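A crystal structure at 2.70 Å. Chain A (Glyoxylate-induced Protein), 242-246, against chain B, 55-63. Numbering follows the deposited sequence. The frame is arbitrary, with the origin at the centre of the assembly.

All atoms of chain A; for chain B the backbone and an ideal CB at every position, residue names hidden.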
# COMPACT_ATOMS: atom_id res chain seq x y z
N LEU A 242 16.12 -3.17 -15.04
CA LEU A 242 16.30 -3.90 -13.79
C LEU A 242 17.38 -3.29 -12.90
O LEU A 242 18.46 -2.97 -13.36
CB LEU A 242 16.63 -5.35 -14.09
CG LEU A 242 15.42 -6.18 -14.51
CD1 LEU A 242 15.47 -6.51 -15.99
CD2 LEU A 242 15.40 -7.45 -13.68
N ARG A 243 17.06 -3.15 -11.60
CA ARG A 243 17.94 -2.55 -10.60
C ARG A 243 19.12 -3.38 -10.10
O ARG A 243 20.24 -2.85 -9.97
CB ARG A 243 17.13 -2.11 -9.37
CG ARG A 243 16.78 -0.63 -9.32
CD ARG A 243 17.59 0.16 -8.29
NE ARG A 243 17.33 1.60 -8.38
CZ ARG A 243 16.15 2.16 -8.10
NH1 ARG A 243 15.99 3.47 -8.22
NH2 ARG A 243 15.15 1.40 -7.68
N ALA A 244 18.88 -4.64 -9.80
CA ALA A 244 19.93 -5.53 -9.30
C ALA A 244 19.27 -6.58 -8.43
O ALA A 244 18.43 -6.27 -7.59
CB ALA A 244 20.97 -4.78 -8.47
N PHE A 245 19.66 -7.82 -8.67
CA PHE A 245 19.12 -8.96 -7.96
C PHE A 245 17.64 -9.07 -8.21
O PHE A 245 16.98 -9.95 -7.67
CB PHE A 245 19.42 -8.83 -6.48
CG PHE A 245 20.87 -8.84 -6.16
CD1 PHE A 245 21.60 -10.02 -6.25
CD2 PHE A 245 21.51 -7.67 -5.77
CE1 PHE A 245 22.96 -10.03 -5.95
CE2 PHE A 245 22.87 -7.67 -5.47
CZ PHE A 245 23.59 -8.86 -5.56
N CYS A 246 17.10 -8.17 -9.02
CA CYS A 246 15.67 -8.21 -9.34
C CYS A 246 15.33 -9.55 -10.00
O CYS A 246 15.85 -9.88 -11.06
CB CYS A 246 15.31 -7.07 -10.28
SG CYS A 246 13.56 -7.04 -10.72
N UNK B 55 30.57 -14.62 -7.76
CA UNK B 55 29.24 -14.09 -7.63
C UNK B 55 29.39 -12.73 -7.02
O UNK B 55 29.99 -12.59 -5.96
CB UNK B 55 28.33 -15.00 -6.80
N UNK B 56 28.88 -11.71 -7.71
CA UNK B 56 28.98 -10.34 -7.21
C UNK B 56 27.81 -9.99 -6.32
O UNK B 56 26.69 -10.47 -6.51
CB UNK B 56 29.06 -9.35 -8.37
N UNK B 57 28.07 -9.16 -5.32
CA UNK B 57 27.04 -8.72 -4.39
C UNK B 57 27.40 -7.32 -3.94
O UNK B 57 28.08 -7.13 -2.93
CB UNK B 57 26.91 -9.67 -3.20
N UNK B 58 26.97 -6.34 -4.71
CA UNK B 58 27.23 -4.94 -4.42
C UNK B 58 25.98 -4.15 -4.80
O UNK B 58 25.10 -4.68 -5.46
CB UNK B 58 28.46 -4.43 -5.17
N UNK B 59 25.90 -2.89 -4.38
CA UNK B 59 24.75 -2.04 -4.68
C UNK B 59 23.40 -2.75 -4.49
O UNK B 59 22.54 -2.73 -5.39
CB UNK B 59 24.86 -1.53 -6.12
N UNK B 60 23.18 -3.37 -3.32
CA UNK B 60 21.92 -4.07 -3.06
C UNK B 60 20.72 -3.16 -3.26
O UNK B 60 19.66 -3.59 -3.72
CB UNK B 60 21.91 -4.63 -1.64
N UNK B 61 20.90 -1.90 -2.89
CA UNK B 61 19.84 -0.91 -2.98
C UNK B 61 20.43 0.39 -3.49
O UNK B 61 21.63 0.63 -3.35
CB UNK B 61 19.15 -0.71 -1.63
N UNK B 62 19.58 1.22 -4.07
CA UNK B 62 20.05 2.49 -4.63
C UNK B 62 20.55 3.43 -3.54
O UNK B 62 20.36 3.18 -2.34
CB UNK B 62 18.93 3.17 -5.43
N UNK B 63 21.20 4.50 -3.95
CA UNK B 63 21.69 5.47 -2.99
C UNK B 63 23.09 5.22 -2.47
O UNK B 63 23.96 4.76 -3.21
CB UNK B 63 20.73 5.52 -1.80

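Chain A meets this part of chain B with three side chains, Arg A243, Ala A244 and Phe A245, and the most prominent of them is Phe A245, whose CA-to-CB bond points toward chain B and whose ring packs against it. No hydrogen bond joins the two stretches; the constraints come from packing on the ring, carbonyl oxygens at its edge, and the backbone's own angles.

Position 55 lies in an extended strand, and nothing of chain A comes within 5.5 Å of its ideal CB. Chain A places no demand here, and many residues would serve. The deposited one is Trp B55, whose indole NE1 is hydrogen-bonded elsewhere in the structure.

At position 56 the CA-to-CB bond points sideways, and again no atom of chain A is near the ideal CB. What matters is the backbone: the carbonyl O of 56 lies 3.6 Å from Phe A245 CZ, near the plane of the ring and at its edge, where the aromatic hydrogens carry a slight positive charge. Any residue content in a strand could present that oxygen; a beta-branched one fits well, and Val B56 is found.

Position 57 faces the ring. CA-to-CB points sideways, yet the ideal CB is 4.2 Å from Phe A245 CZ, so a side chain that turns back can lie against the ring. The neighbour is purely hydrocarbon, which favours Leu, Ile, Met or Val over anything charged. The residue is Ile B57, with chi1 t and chi2 p. Its end comes nearer than its CB, and Ile B57 CD1 sits 3.4 Å from Phe A245 CZ, a tight apolar contact oblique to the ring.

At position 58 the CB points away from chain A, leaving the choice open on this side. The backbone again does the work, the carbonyl O of 58 lying 3.7 Å from Phe A245 CE2, at the ring edge. Ala B58 is deposited; its methyl takes no part in that contact.

Position 59 has phi and psi of 44° and 52°, a left-handed conformation in which Gly, Asn or Asp would be easy guesses, though others can adopt it. CB points sideways. Arg B59 occupies it and sends its guanidinium elsewhere in the structure for hydrogen bonds; Arg B59 O lies 4.0 Å from Ala A244 CB.

At position 60, phi of -56° allows proline but does not require it; CA-to-CB points away, though the ideal CB is 5.0 Å from Phe A245 CE2, and many residues would fit. Pro B60 suits the turn, and Pro B60 CA is 4.4 Å from Phe A245 CE2. Position 61 also points away and could take many side chains; Leu B61 makes no contact.

Position 62 points toward chain A, its ideal CB 3.7 Å from Arg A243 NE. A small residue, or a polar or acidic one, would be reasonable beside a guanidinium. Ser B62 is small: Ser B62 CB lies over one face of that group, 3.7 Å from Arg A243 NE.

Position 63, at phi 90° and psi -144°, would jam a CB against the preceding carbonyl O. The backbone alone calls for glycine, and Gly B63 is there.

Chain B (55-63) WVIARPLSG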
# COMPACT_ATOMS: atom_id res chain seq x y z
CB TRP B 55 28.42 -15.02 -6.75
CG TRP B 55 27.91 -16.15 -7.54
CD1 TRP B 55 26.87 -16.13 -8.43
CD2 TRP B 55 28.45 -17.48 -7.61
NE1 TRP B 55 26.73 -17.35 -9.04
CE2 TRP B 55 27.69 -18.20 -8.55
CE3 TRP B 55 29.51 -18.13 -6.96
CZ2 TRP B 55 27.95 -19.54 -8.87
CZ3 TRP B 55 29.77 -19.46 -7.28
CH2 TRP B 55 28.99 -20.15 -8.22
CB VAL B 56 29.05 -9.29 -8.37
CG1 VAL B 56 29.29 -7.91 -7.79
CG2 VAL B 56 30.16 -9.63 -9.34
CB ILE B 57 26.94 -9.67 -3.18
CG1 ILE B 57 26.17 -9.01 -2.04
CG2 ILE B 57 28.31 -10.01 -2.68
CD1 ILE B 57 24.79 -8.57 -2.42
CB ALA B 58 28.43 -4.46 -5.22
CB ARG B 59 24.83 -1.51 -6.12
CG ARG B 59 26.08 -0.71 -6.40
CD ARG B 59 25.91 0.16 -7.63
NE ARG B 59 25.93 -0.58 -8.89
CZ ARG B 59 26.99 -1.23 -9.36
NH1 ARG B 59 28.13 -1.25 -8.67
NH2 ARG B 59 26.91 -1.87 -10.52
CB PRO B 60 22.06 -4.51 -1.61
CG PRO B 60 23.54 -4.58 -1.39
CD PRO B 60 24.02 -3.35 -2.11
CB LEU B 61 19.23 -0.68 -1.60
CG LEU B 61 17.79 -1.08 -1.27
CD1 LEU B 61 17.42 -2.43 -1.87
CD2 LEU B 61 17.64 -1.08 0.23
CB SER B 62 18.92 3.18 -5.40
OG SER B 62 18.00 3.81 -4.52
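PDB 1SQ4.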